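Local coordinates for protein lysine/ornithine decarboxylase (Vibrio vulnificus, PDB 2PLJ) that catalyses the pyridoxal phosphate-dependent decarboxylation of lysine and ornithine, giving cadaverine and putrescine, at residues R70-A75 / Q269-I274; T96-G101 / G119-L124; F148-L153 / E157-Y162; Q193-I198 / R233-Q238; G326-L331 / Y338-I343. All blocks are in the same frame, centred on the assembly; numbering follows the deposited sequence.

Contact 1 (R70-A75 / Q269-I274); sequences RALKNA and QFCAPI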
# COMPACT_ATOMS: atom_id res chain seq x y z
N ARG A 70 -12.57 12.65 -24.17
CA ARG A 70 -13.17 13.59 -25.12
C ARG A 70 -13.21 15.01 -24.57
O ARG A 70 -12.93 15.96 -25.29
CB ARG A 70 -14.55 13.11 -25.52
CG ARG A 70 -14.47 11.81 -26.31
CD ARG A 70 -15.89 11.28 -26.64
NE ARG A 70 -15.83 9.95 -27.26
CZ ARG A 70 -16.90 9.21 -27.56
NH1 ARG A 70 -18.13 9.66 -27.31
NH2 ARG A 70 -16.74 8.03 -28.13
N ALA A 71 -13.54 15.14 -23.28
CA ALA A 71 -13.60 16.46 -22.62
C ALA A 71 -12.22 17.11 -22.61
O ALA A 71 -12.10 18.31 -22.89
CB ALA A 71 -14.17 16.34 -21.23
N LEU A 72 -11.18 16.33 -22.30
CA LEU A 72 -9.82 16.87 -22.28
C LEU A 72 -9.33 17.26 -23.69
O LEU A 72 -8.72 18.33 -23.86
CB LEU A 72 -8.84 15.91 -21.60
CG LEU A 72 -7.43 16.49 -21.37
CD1 LEU A 72 -7.45 17.78 -20.55
CD2 LEU A 72 -6.59 15.45 -20.66
N LYS A 73 -9.58 16.38 -24.67
CA LYS A 73 -9.27 16.66 -26.08
C LYS A 73 -9.91 17.98 -26.50
O LYS A 73 -9.27 18.83 -27.15
CB LYS A 73 -9.75 15.51 -26.96
CG LYS A 73 -9.27 15.61 -28.39
CD LYS A 73 -9.73 14.41 -29.21
CE LYS A 73 -9.16 14.49 -30.62
NZ LYS A 73 -9.69 13.37 -31.45
N ASN A 74 -11.16 18.20 -26.10
CA ASN A 74 -11.84 19.42 -26.48
C ASN A 74 -11.29 20.66 -25.75
O ASN A 74 -11.28 21.77 -26.31
CB ASN A 74 -13.36 19.29 -26.35
CG ASN A 74 -14.09 20.17 -27.36
OD1 ASN A 74 -14.25 21.38 -27.15
ND2 ASN A 74 -14.48 19.59 -28.50
N ALA A 75 -10.82 20.45 -24.53
CA ALA A 75 -10.23 21.51 -23.69
C ALA A 75 -8.80 21.89 -24.15
O ALA A 75 -8.35 23.04 -23.97
CB ALA A 75 -10.21 21.09 -22.22
N GLN A 269 -12.11 25.81 -18.83
CA GLN A 269 -11.64 27.03 -18.18
C GLN A 269 -10.22 26.85 -17.67
O GLN A 269 -9.38 27.77 -17.81
CB GLN A 269 -12.56 27.42 -17.03
CG GLN A 269 -13.91 27.92 -17.49
CD GLN A 269 -14.90 27.96 -16.34
OE1 GLN A 269 -14.52 28.23 -15.19
NE2 GLN A 269 -16.16 27.68 -16.65
N PHE A 270 -9.96 25.67 -17.10
CA PHE A 270 -8.62 25.29 -16.64
C PHE A 270 -7.61 25.39 -17.76
O PHE A 270 -6.55 25.98 -17.56
CB PHE A 270 -8.62 23.88 -16.07
CG PHE A 270 -7.37 23.52 -15.35
CD1 PHE A 270 -7.24 23.77 -13.97
CD2 PHE A 270 -6.31 22.89 -16.03
CE1 PHE A 270 -6.10 23.41 -13.28
CE2 PHE A 270 -5.16 22.51 -15.36
CZ PHE A 270 -5.04 22.75 -13.98
N CYS A 271 -7.95 24.87 -18.94
CA CYS A 271 -6.99 24.79 -20.04
C CYS A 271 -6.85 26.06 -20.88
O CYS A 271 -5.91 26.17 -21.66
CB CYS A 271 -7.29 23.59 -20.94
SG CYS A 271 -7.04 22.01 -20.04
N ALA A 272 -7.82 26.96 -20.76
CA ALA A 272 -7.82 28.25 -21.49
C ALA A 272 -6.45 28.97 -21.43
O ALA A 272 -5.87 29.26 -22.49
CB ALA A 272 -8.99 29.16 -21.00
N PRO A 273 -5.93 29.27 -20.20
CA PRO A 273 -4.61 29.95 -20.13
C PRO A 273 -3.46 29.09 -20.62
O PRO A 273 -2.47 29.62 -21.12
CB PRO A 273 -4.43 30.26 -18.63
CG PRO A 273 -5.46 29.52 -17.90
CD PRO A 273 -6.53 29.07 -18.87
N ILE A 274 -3.62 27.77 -20.50
CA ILE A 274 -2.64 26.82 -21.04
C ILE A 274 -2.58 26.97 -22.57
O ILE A 274 -1.49 27.18 -23.15
CB ILE A 274 -2.98 25.35 -20.65
CG1 ILE A 274 -3.10 25.21 -19.11
CG2 ILE A 274 -1.93 24.42 -21.21
CD1 ILE A 274 -3.34 23.78 -18.62
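A75 and C271 meet where two outer helices of the beta/alpha barrel come together. Helix 62-75 leads into strand 79-84, and helix 267-278 leads into strand 286-289, its neighbour in the parallel sheet, so the contact lies at the seam between the first and last strands of the barrel. The backbones are closest at the same pair, with CA of A75 and CA of C271 5.9 Å apart.

Apolar contact makes up most of it. The C271 CB points at the other helix and its thiol lies beside its own backbone N (chi1 -66°), which brings SG to 4.0 Å from A75 CB. L72 reaches the sulfur from one turn earlier: its CB leaves the backbone obliquely, but CD1 swings back to 4.3 Å from C271 SG. L72 also packs on I267, L81 and P291, and its side chain lies about 8 Å from the bound cofactor-putrescine adduct.

No hydrogen bond links the segments; the polar side is backbone. Helix 70-75 keeps its i to i-4 pattern, with A75 N bonded to A71 O at 3.0 Å. Helix 267-278 is kinked at P273 and I274, whose N atoms make no bond to the preceding turn. Across the seam the closest approach is a van der Waals one, the C271 CB lying 3.3 Å from the carbonyl O of A75.

Contact 2 (T96-G101 / G119-L124); sequences TLLAEG and GVPADL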
# COMPACT_ATOMS: atom_id res chain seq x y z
N THR A 96 -9.95 0.62 -24.44
CA THR A 96 -10.99 1.65 -24.64
C THR A 96 -10.38 2.93 -25.24
O THR A 96 -10.88 3.51 -26.20
CB THR A 96 -11.73 1.95 -23.30
OG1 THR A 96 -12.52 0.81 -22.90
CG2 THR A 96 -12.62 3.20 -23.42
N LEU A 97 -9.26 3.34 -24.64
CA LEU A 97 -8.54 4.55 -25.07
C LEU A 97 -7.86 4.38 -26.42
O LEU A 97 -7.90 5.28 -27.27
CB LEU A 97 -7.54 4.94 -23.99
CG LEU A 97 -8.22 5.51 -22.75
CD1 LEU A 97 -7.12 5.66 -21.71
CD2 LEU A 97 -8.99 6.87 -23.03
N LEU A 98 -7.26 3.21 -26.65
CA LEU A 98 -6.69 2.93 -27.96
C LEU A 98 -7.77 3.11 -29.07
O LEU A 98 -7.53 3.74 -30.12
CB LEU A 98 -6.12 1.51 -28.00
CG LEU A 98 -5.50 1.04 -29.33
CD1 LEU A 98 -4.25 1.87 -29.67
CD2 LEU A 98 -5.19 -0.46 -29.23
N ALA A 99 -8.95 2.55 -28.83
CA ALA A 99 -10.02 2.59 -29.81
C ALA A 99 -10.48 4.04 -30.04
O ALA A 99 -10.92 4.42 -31.13
CB ALA A 99 -11.18 1.71 -29.34
N GLU A 100 -10.37 4.85 -28.98
CA GLU A 100 -10.78 6.24 -29.00
C GLU A 100 -9.77 7.16 -29.73
O GLU A 100 -10.10 8.28 -30.15
CB GLU A 100 -11.08 6.65 -27.54
CG GLU A 100 -11.79 7.96 -27.33
CD GLU A 100 -13.20 8.08 -27.92
OE1 GLU A 100 -13.94 7.09 -28.15
OE2 GLU A 100 -13.53 9.24 -28.20
N GLY A 101 -8.54 6.68 -29.92
CA GLY A 101 -7.48 7.42 -30.62
C GLY A 101 -6.37 7.95 -29.70
O GLY A 101 -5.49 8.71 -30.16
N GLY A 119 -2.14 -4.86 -27.96
CA GLY A 119 -1.95 -4.48 -29.34
C GLY A 119 -1.76 -3.00 -29.63
O GLY A 119 -1.98 -2.55 -30.77
N VAL A 120 -1.29 -2.27 -28.62
CA VAL A 120 -0.96 -0.87 -28.81
C VAL A 120 0.31 -0.78 -29.66
O VAL A 120 1.34 -1.37 -29.29
CB VAL A 120 -0.74 -0.14 -27.48
CG1 VAL A 120 -0.25 1.32 -27.72
CG2 VAL A 120 -2.03 -0.18 -26.62
N PRO A 121 0.25 -0.06 -30.79
CA PRO A 121 1.45 0.16 -31.61
C PRO A 121 2.46 1.00 -30.80
O PRO A 121 2.08 1.98 -30.17
CB PRO A 121 0.91 0.98 -32.79
CG PRO A 121 -0.52 0.65 -32.89
CD PRO A 121 -0.94 0.53 -31.42
N ALA A 122 3.73 0.62 -30.86
CA ALA A 122 4.76 1.29 -30.06
C ALA A 122 4.87 2.78 -30.40
O ALA A 122 5.28 3.60 -29.56
CB ALA A 122 6.11 0.61 -30.25
N ASP A 123 4.52 3.14 -31.64
CA ASP A 123 4.62 4.55 -32.06
C ASP A 123 3.61 5.46 -31.35
O ASP A 123 3.71 6.71 -31.43
CB ASP A 123 4.57 4.70 -33.58
CG ASP A 123 3.24 4.32 -34.20
OD1 ASP A 123 2.26 3.99 -33.51
OD2 ASP A 123 3.18 4.34 -35.46
N LEU A 124 2.66 4.86 -30.63
CA LEU A 124 1.72 5.64 -29.82
C LEU A 124 2.19 5.84 -28.38
O LEU A 124 1.44 6.38 -27.56
CB LEU A 124 0.32 4.97 -29.80
CG LEU A 124 -0.43 4.89 -31.14
CD1 LEU A 124 -1.80 4.25 -30.88
CD2 LEU A 124 -0.59 6.24 -31.76
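L98 reaches out from the last turn of helix 91-100 and meets G119, V120, P121 and L124, so this one side chain carries the whole apolar contact. Its CB points to the other segment, and CG, anti to the backbone N (chi1 179°), spreads the two methyls over it, one to each half.

The tight spot is at CD1, which sits 3.6 Å from L124 CD1, where the two leucine side chains cross at about a right angle. CD2 packs more loosely, 4.1 Å from V120 CG2, the two side chains sliding past each other in opposite directions. V120 is the buried member, its carbonyl O held by Y143 OH, and F104 on strand 103-106 touches both L98 and V120.

Toward solvent the contact thins quickly. P121 and G119 form an exposed margin that gives up little surface: P121 CD stays 4.0 Å from L98 CD1, and CD2 only grazes the carbonyl O of G119. No hydrogen bond crosses between the segments.

Both chain turns use glycine at positive phi. G101 ends helix 91-100 and G119 ends helix 109-117, each as a Schellman motif. The end of helix 91-100 thus packs on the connection from helix 109-117 to strand 125-127, as between neighbouring units of a beta/alpha barrel.

Contact 3 (F148-L153 / E157-Y162); sequences FVVDNL and EKFKAY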
# COMPACT_ATOMS: atom_id res chain seq x y z
N PHE A 148 12.34 8.56 -24.57
CA PHE A 148 12.65 8.41 -23.14
C PHE A 148 12.89 9.80 -22.56
O PHE A 148 13.09 10.76 -23.32
CB PHE A 148 13.90 7.56 -22.92
CG PHE A 148 13.74 6.14 -23.37
CD1 PHE A 148 13.21 5.18 -22.48
CD2 PHE A 148 14.08 5.76 -24.67
CE1 PHE A 148 13.00 3.86 -22.89
CE2 PHE A 148 13.90 4.45 -25.09
CZ PHE A 148 13.36 3.49 -24.22
N VAL A 149 12.90 9.87 -21.23
CA VAL A 149 13.12 11.15 -20.54
C VAL A 149 14.46 11.10 -19.81
O VAL A 149 14.82 10.05 -19.22
CB VAL A 149 11.98 11.40 -19.50
CG1 VAL A 149 12.39 12.48 -18.45
CG2 VAL A 149 10.63 11.72 -20.18
N VAL A 150 15.17 12.22 -19.82
CA VAL A 150 16.33 12.40 -18.95
C VAL A 150 16.21 13.72 -18.22
O VAL A 150 15.63 14.67 -18.75
CB VAL A 150 17.67 12.30 -19.71
CG1 VAL A 150 17.81 10.92 -20.35
CG2 VAL A 150 17.82 13.43 -20.74
N ASP A 151 16.77 13.78 -17.01
CA ASP A 151 16.87 15.06 -16.30
C ASP A 151 18.25 15.29 -15.69
O ASP A 151 18.45 16.22 -14.87
CB ASP A 151 15.74 15.17 -15.26
CG ASP A 151 15.97 14.30 -14.01
OD1 ASP A 151 17.04 13.63 -13.88
OD2 ASP A 151 15.07 14.32 -13.14
N ASN A 152 19.22 14.48 -16.09
CA ASN A 152 20.57 14.65 -15.60
C ASN A 152 21.60 13.95 -16.50
O ASN A 152 21.25 13.11 -17.34
CB ASN A 152 20.67 14.23 -14.11
CG ASN A 152 20.65 12.72 -13.93
OD1 ASN A 152 21.63 12.06 -14.26
ND2 ASN A 152 19.56 12.19 -13.37
N LEU A 153 22.87 14.33 -16.33
CA LEU A 153 23.94 13.84 -17.18
C LEU A 153 24.25 12.36 -16.98
O LEU A 153 24.67 11.68 -17.93
CB LEU A 153 25.19 14.72 -17.02
CG LEU A 153 25.08 16.11 -17.67
CD1 LEU A 153 26.28 17.02 -17.30
CD2 LEU A 153 24.93 16.04 -19.20
N GLU A 157 24.14 9.62 -20.07
CA GLU A 157 25.24 8.70 -20.38
C GLU A 157 24.71 7.30 -20.72
O GLU A 157 25.30 6.59 -21.57
CB GLU A 157 26.26 8.64 -19.22
CG GLU A 157 27.55 7.84 -19.49
CD GLU A 157 27.37 6.31 -19.30
OE1 GLU A 157 26.33 5.84 -18.77
OE2 GLU A 157 28.30 5.56 -19.68
N LYS A 158 23.61 6.90 -20.07
CA LYS A 158 22.99 5.59 -20.27
C LYS A 158 22.54 5.37 -21.72
O LYS A 158 22.29 4.23 -22.12
CB LYS A 158 21.79 5.41 -19.33
CG LYS A 158 22.18 5.55 -17.89
CD LYS A 158 21.01 5.15 -16.98
CE LYS A 158 21.39 5.37 -15.52
NZ LYS A 158 20.16 5.32 -14.66
N PHE A 159 22.40 6.47 -22.47
CA PHE A 159 21.89 6.41 -23.85
C PHE A 159 22.96 6.40 -24.94
O PHE A 159 22.65 6.30 -26.14
CB PHE A 159 20.85 7.52 -24.11
CG PHE A 159 19.54 7.22 -23.44
CD1 PHE A 159 18.67 6.31 -24.01
CD2 PHE A 159 19.25 7.77 -22.17
CE1 PHE A 159 17.46 5.97 -23.36
CE2 PHE A 159 18.07 7.45 -21.51
CZ PHE A 159 17.16 6.55 -22.10
N LYS A 160 24.22 6.50 -24.53
CA LYS A 160 25.31 6.42 -25.52
C LYS A 160 25.21 5.12 -26.33
O LYS A 160 25.36 5.11 -27.57
CB LYS A 160 26.67 6.51 -24.82
CG LYS A 160 27.00 7.91 -24.32
CD LYS A 160 28.37 7.87 -23.65
CE LYS A 160 28.92 9.24 -23.37
NZ LYS A 160 30.39 9.17 -23.03
N ALA A 161 24.98 4.03 -25.61
CA ALA A 161 24.93 2.70 -26.22
C ALA A 161 23.69 2.55 -27.13
O ALA A 161 23.61 1.61 -27.91
CB ALA A 161 24.95 1.63 -25.12
N TYR A 162 22.75 3.49 -27.01
CA TYR A 162 21.47 3.44 -27.75
C TYR A 162 21.26 4.65 -28.66
O TYR A 162 20.13 4.90 -29.10
CB TYR A 162 20.29 3.29 -26.75
CG TYR A 162 20.50 2.11 -25.85
CD1 TYR A 162 20.90 2.28 -24.53
CD2 TYR A 162 20.36 0.81 -26.34
CE1 TYR A 162 21.13 1.17 -23.68
CE2 TYR A 162 20.57 -0.31 -25.52
CZ TYR A 162 20.97 -0.12 -24.20
OH TYR A 162 21.20 -1.23 -23.43
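The outer end of the F159 ring is laid against F148 and V150, two residues of strand 147-150 whose side chains leave the same face because they alternate with V149. CZ of F159 comes to 3.5 Å from F148 CB, and its CE1 reaches 3.6 Å from F148 CD2. The two rings are inclined at 42° with centroids 5.3 Å apart, an oblique pair that is neither a parallel stack nor a T-shape. The other flank of the F159 ring runs past V150 in the opposite direction, with CE2 3.7 Å from V150 CG1. The CB of F148 points to the other segment, and chi1 of -64° sets CG beside the backbone N, where CB and CG both meet F159 CZ; L168 and I137 pack round the same cluster.

The chain gets from strand to F159 through the short helix 153-157. N152 is its N-cap, with OD1 accepting from E155 N while ND2 gives a bond to D151 OD1 at 2.9 Å. One turn on, E157 N donates to L153 O at 3.0 Å. A type I turn from E157 to K160 then brings F159 back over the strand.

Chemically the contact divides in two. F148, V150 and F159 are buried and make an apolar contact with no hydrogen bonds between their side chains. The polar part borders the second subunit: N152, at the helix start, packs on Q309 of that subunit, and K158, just past the helix, bonds its M307 O through NZ.

Contact 4 (Q193-I198 / R233-Q238); sequences QALVII and RHVMEQ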
# COMPACT_ATOMS: atom_id res chain seq x y z
N GLN A 193 20.74 23.72 -16.47
CA GLN A 193 21.13 22.31 -16.57
C GLN A 193 20.59 21.69 -17.85
O GLN A 193 21.24 20.83 -18.46
CB GLN A 193 20.65 21.50 -15.35
CG GLN A 193 21.39 21.82 -14.05
CD GLN A 193 20.76 21.21 -12.78
OE1 GLN A 193 19.55 20.92 -12.71
NE2 GLN A 193 21.60 21.01 -11.77
N ALA A 194 19.38 22.10 -18.25
CA ALA A 194 18.76 21.57 -19.46
C ALA A 194 19.63 21.90 -20.68
O ALA A 194 19.87 21.04 -21.53
CB ALA A 194 17.37 22.11 -19.63
N LEU A 195 20.12 23.15 -20.76
CA LEU A 195 21.00 23.56 -21.86
C LEU A 195 22.29 22.74 -21.87
O LEU A 195 22.73 22.30 -22.93
CB LEU A 195 21.24 25.09 -21.83
CG LEU A 195 19.95 25.86 -22.17
CD1 LEU A 195 20.01 27.32 -21.75
CD2 LEU A 195 19.60 25.74 -23.65
N VAL A 196 22.85 22.48 -20.69
CA VAL A 196 24.07 21.65 -20.56
C VAL A 196 23.79 20.22 -21.05
O VAL A 196 24.58 19.65 -21.80
CB VAL A 196 24.64 21.64 -19.11
CG1 VAL A 196 25.84 20.72 -19.01
CG2 VAL A 196 25.05 23.07 -18.67
N ILE A 197 22.65 19.66 -20.66
CA ILE A 197 22.27 18.34 -21.14
C ILE A 197 22.12 18.31 -22.67
O ILE A 197 22.58 17.38 -23.34
CB ILE A 197 20.97 17.85 -20.44
CG1 ILE A 197 21.26 17.54 -18.97
CG2 ILE A 197 20.42 16.61 -21.14
CD1 ILE A 197 20.00 17.38 -18.09
N ILE A 198 21.51 19.36 -23.22
CA ILE A 198 21.22 19.41 -24.66
C ILE A 198 22.53 19.57 -25.46
O ILE A 198 22.76 18.88 -26.47
CB ILE A 198 20.16 20.48 -24.98
CG1 ILE A 198 18.78 20.06 -24.40
CG2 ILE A 198 20.03 20.70 -26.51
CD1 ILE A 198 17.76 21.16 -24.36
N ARG A 233 9.63 27.55 -23.46
CA ARG A 233 9.73 28.33 -24.69
C ARG A 233 11.04 29.11 -24.75
O ARG A 233 11.71 29.14 -25.78
CB ARG A 233 8.54 29.28 -24.85
CG ARG A 233 8.61 30.10 -26.14
CD ARG A 233 7.30 30.85 -26.40
NE ARG A 233 6.85 31.57 -25.21
CZ ARG A 233 7.30 32.77 -24.85
NH1 ARG A 233 8.22 33.41 -25.58
NH2 ARG A 233 6.83 33.35 -23.76
N HIS A 234 11.40 29.73 -23.63
CA HIS A 234 12.66 30.47 -23.55
C HIS A 234 13.86 29.53 -23.68
O HIS A 234 14.85 29.89 -24.32
CB HIS A 234 12.71 31.33 -22.29
CG HIS A 234 11.67 32.41 -22.26
ND1 HIS A 234 11.45 33.26 -23.32
CD2 HIS A 234 10.81 32.79 -21.29
CE1 HIS A 234 10.47 34.10 -23.01
NE2 HIS A 234 10.06 33.82 -21.79
N VAL A 235 13.76 28.33 -23.11
CA VAL A 235 14.84 27.35 -23.25
C VAL A 235 15.00 26.95 -24.72
O VAL A 235 16.12 26.86 -25.22
CB VAL A 235 14.66 26.12 -22.33
CG1 VAL A 235 15.64 25.03 -22.70
CG2 VAL A 235 14.79 26.54 -20.85
N MET A 236 13.87 26.72 -25.41
CA MET A 236 13.92 26.37 -26.83
C MET A 236 14.59 27.45 -27.66
O MET A 236 15.36 27.14 -28.57
CB MET A 236 12.53 26.09 -27.36
CG MET A 236 11.98 24.82 -26.80
SD MET A 236 10.23 24.59 -27.16
CE MET A 236 10.11 22.80 -27.14
N GLU A 237 14.30 28.70 -27.31
CA GLU A 237 14.95 29.85 -27.97
C GLU A 237 16.47 29.87 -27.74
O GLU A 237 17.24 30.16 -28.68
CB GLU A 237 14.32 31.16 -27.49
CG GLU A 237 12.87 31.34 -27.93
CD GLU A 237 12.11 32.46 -27.21
OE1 GLU A 237 12.74 33.35 -26.59
OE2 GLU A 237 10.84 32.42 -27.27
N GLN A 238 16.89 29.57 -26.51
CA GLN A 238 18.32 29.51 -26.15
C GLN A 238 19.05 28.40 -26.90
O GLN A 238 20.18 28.60 -27.32
CB GLN A 238 18.53 29.32 -24.65
CG GLN A 238 18.14 30.52 -23.80
CD GLN A 238 18.96 31.77 -24.10
OE1 GLN A 238 20.18 31.71 -24.32
NE2 GLN A 238 18.28 32.92 -24.12
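L195 and V235 mark the closest pass of two helical backbones, CA to CA 7.4 Å, where helix 191-203 packs against helix 223-241. Both segments are regular, with i to i-4 bonds inside each, such as I198 N to A194 O at 2.9 Å, and no hydrogen bond passes between them.

L195 carries the contact. Its CG stands beside the backbone N, anti to the carbonyl carbon (chi1 -68°), and the two methyls spread over one turn of the other helix. They straddle the CB of Q238, with L195 CD1 3.8 Å and CD2 3.9 Å from it, the two side chains meeting at a slant. CD2 also reaches V235, lying 4.0 Å from its carbonyl O and 4.1 Å from its CG1.

These are neighbouring outer helices of the beta/alpha barrel, joined through strand 207-212, and L211 of that strand is touched by side chains from both helices: I198 from one, V235 and M236 from the other. V239 and R242 also touch L195.

At the solvent side Q238 bends at chi2 (-62°), taking its amide away from the leucine while its CB stays in the contact. On the outer face of the same helix, R233 NH1 and E237 OE2 form an intrahelical salt bridge at 3.3 Å, the arginine nitrogen approaching the syn side of the carboxylate from slightly out of its plane.

Contact 5 (G326-L331 / Y338-I343); sequences GSFSGL and YPLTTI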
# COMPACT_ATOMS: atom_id res chain seq x y z
N GLY A 326 -6.41 -1.48 0.88
CA GLY A 326 -7.06 -1.90 -0.36
C GLY A 326 -7.39 -0.71 -1.26
O GLY A 326 -6.50 0.08 -1.61
N SER A 327 -8.67 -0.56 -1.62
CA SER A 327 -9.06 0.48 -2.58
C SER A 327 -8.93 1.88 -2.04
O SER A 327 -8.76 2.84 -2.82
CB SER A 327 -10.51 0.30 -3.08
OG SER A 327 -10.75 -1.01 -3.54
N PHE A 328 -8.92 1.99 -0.70
CA PHE A 328 -8.76 3.31 -0.04
C PHE A 328 -7.33 3.63 0.33
O PHE A 328 -7.08 4.55 1.11
CB PHE A 328 -9.71 3.41 1.16
CG PHE A 328 -11.16 3.42 0.74
CD1 PHE A 328 -11.78 4.62 0.36
CD2 PHE A 328 -11.89 2.23 0.66
CE1 PHE A 328 -13.14 4.62 -0.06
CE2 PHE A 328 -13.24 2.23 0.24
CZ PHE A 328 -13.86 3.42 -0.12
N SER A 329 -6.39 2.86 -0.25
CA SER A 329 -4.97 3.11 -0.01
C SER A 329 -4.56 4.54 -0.42
O SER A 329 -3.56 5.05 0.11
CB SER A 329 -4.12 2.06 -0.76
OG SER A 329 -4.42 2.07 -2.17
N GLY A 330 -5.32 5.15 -1.35
CA GLY A 330 -5.13 6.58 -1.74
C GLY A 330 -5.29 7.56 -0.57
O GLY A 330 -4.72 8.64 -0.59
N LEU A 331 -6.02 7.16 0.47
CA LEU A 331 -6.09 7.98 1.70
C LEU A 331 -4.70 8.18 2.30
O LEU A 331 -4.40 9.24 2.83
CB LEU A 331 -6.99 7.34 2.76
CG LEU A 331 -8.46 7.16 2.35
CD1 LEU A 331 -9.18 6.47 3.53
CD2 LEU A 331 -9.14 8.45 2.00
N TYR A 338 -12.55 10.89 -0.60
CA TYR A 338 -13.55 10.53 -1.60
C TYR A 338 -14.95 10.77 -1.07
O TYR A 338 -15.21 10.49 0.11
CB TYR A 338 -13.44 9.05 -2.05
CG TYR A 338 -12.01 8.64 -2.35
CD1 TYR A 338 -11.45 8.90 -3.61
CD2 TYR A 338 -11.22 8.02 -1.36
CE1 TYR A 338 -10.11 8.58 -3.88
CE2 TYR A 338 -9.88 7.68 -1.61
CZ TYR A 338 -9.35 7.96 -2.89
OH TYR A 338 -8.06 7.59 -3.13
N PRO A 339 -15.88 11.21 -1.95
CA PRO A 339 -17.30 11.26 -1.53
C PRO A 339 -17.74 9.83 -1.20
O PRO A 339 -17.42 8.92 -1.94
CB PRO A 339 -18.04 11.79 -2.76
CG PRO A 339 -16.96 12.30 -3.72
CD PRO A 339 -15.70 11.57 -3.38
N LEU A 340 -18.45 9.67 -0.10
CA LEU A 340 -18.97 8.37 0.35
C LEU A 340 -20.48 8.47 0.55
O LEU A 340 -20.99 9.49 1.02
CB LEU A 340 -18.30 7.95 1.67
CG LEU A 340 -16.77 7.75 1.67
CD1 LEU A 340 -16.26 7.60 3.11
CD2 LEU A 340 -16.36 6.58 0.79
N THR A 341 -21.18 7.41 0.19
CA THR A 341 -22.62 7.36 0.42
C THR A 341 -23.04 5.93 0.77
O THR A 341 -22.20 5.01 0.81
CB THR A 341 -23.40 7.99 -0.79
OG1 THR A 341 -24.77 8.22 -0.43
CG2 THR A 341 -23.31 7.13 -2.05
N THR A 342 -24.33 5.77 1.05
CA THR A 342 -24.88 4.45 1.32
C THR A 342 -26.12 4.30 0.47
O THR A 342 -26.71 5.30 0.07
CB THR A 342 -25.25 4.32 2.83
OG1 THR A 342 -26.10 5.41 3.20
CG2 THR A 342 -23.99 4.34 3.67
N ILE A 343 -26.48 3.06 0.16
CA ILE A 343 -27.75 2.82 -0.54
C ILE A 343 -28.89 3.19 0.40
O ILE A 343 -29.79 3.93 -0.00
CB ILE A 343 -27.85 1.38 -1.10
CG1 ILE A 343 -26.84 1.19 -2.24
CG2 ILE A 343 -29.30 1.08 -1.59
CD1 ILE A 343 -26.63 -0.25 -2.66
O HOH W 1 -7.78 5.13 -2.31
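Y338 reaches from the loop ahead of strand 340-342 to residues 328-331, within the C-terminal beta-barrel domain; the strand itself pairs antiparallel with strand 379-382. From CB, which points at the other segment, the chain turns CG beside the backbone N (chi1 -46°), and the ring runs in alongside the other segment.

CD2 is the first ring atom to touch, 3.9 Å from F328 CD1 and near the plane of the phenylalanine ring, at its edge. The two side chains slide past each other in opposite directions, with their ring planes at 70°. CE2, one bond further, meets L331 CD2 at 3.8 Å, so this flank of the tyrosine is wedged between a ring and a methyl, while M385 and T389 also touch Y338. F328 meanwhile extends beyond the tyrosine, its CE1 3.9 Å from L340 CD2.

The hydroxyl ends over G330, with OH 3.4 Å from G330 CA, an approach possible because that residue has no side chain. A water takes up the polar tip: it is 2.6 Å from Y338 OH, accepts from G330 N and donates to S327 O, so it bridges the phenol to both of these backbone groups. Separately, G326 O receives S329 N and also S329 OG, the latter at 2.9 Å with a C=O...OG angle of 174°, nearly in line with the C=O bond.

How the contacts relate
Contacts 1 to 4 all belong to the beta/alpha barrel, whereas contact 5 lies in the beta domain, 40 Å or more between centres from contacts 3 and 4. Contacts 1 and 2 have centres 22 Å apart but are joined by a salt bridge, R70 NE to E100 OE2 at 2.6 Å, linking helices 62-75 and 91-100. Contacts 3 and 4 touch directly: I197 CD1 lies 3.6 Å from N152 N, and L153 packs on V196 and I197. G330 of contact 5 lies about 7 Å, the L72 side chain of contact 1 about 8 Å and the F148 side chain of contact 3 about 12 Å from a bound cofactor-putrescine adduct, not necessarily the same copy.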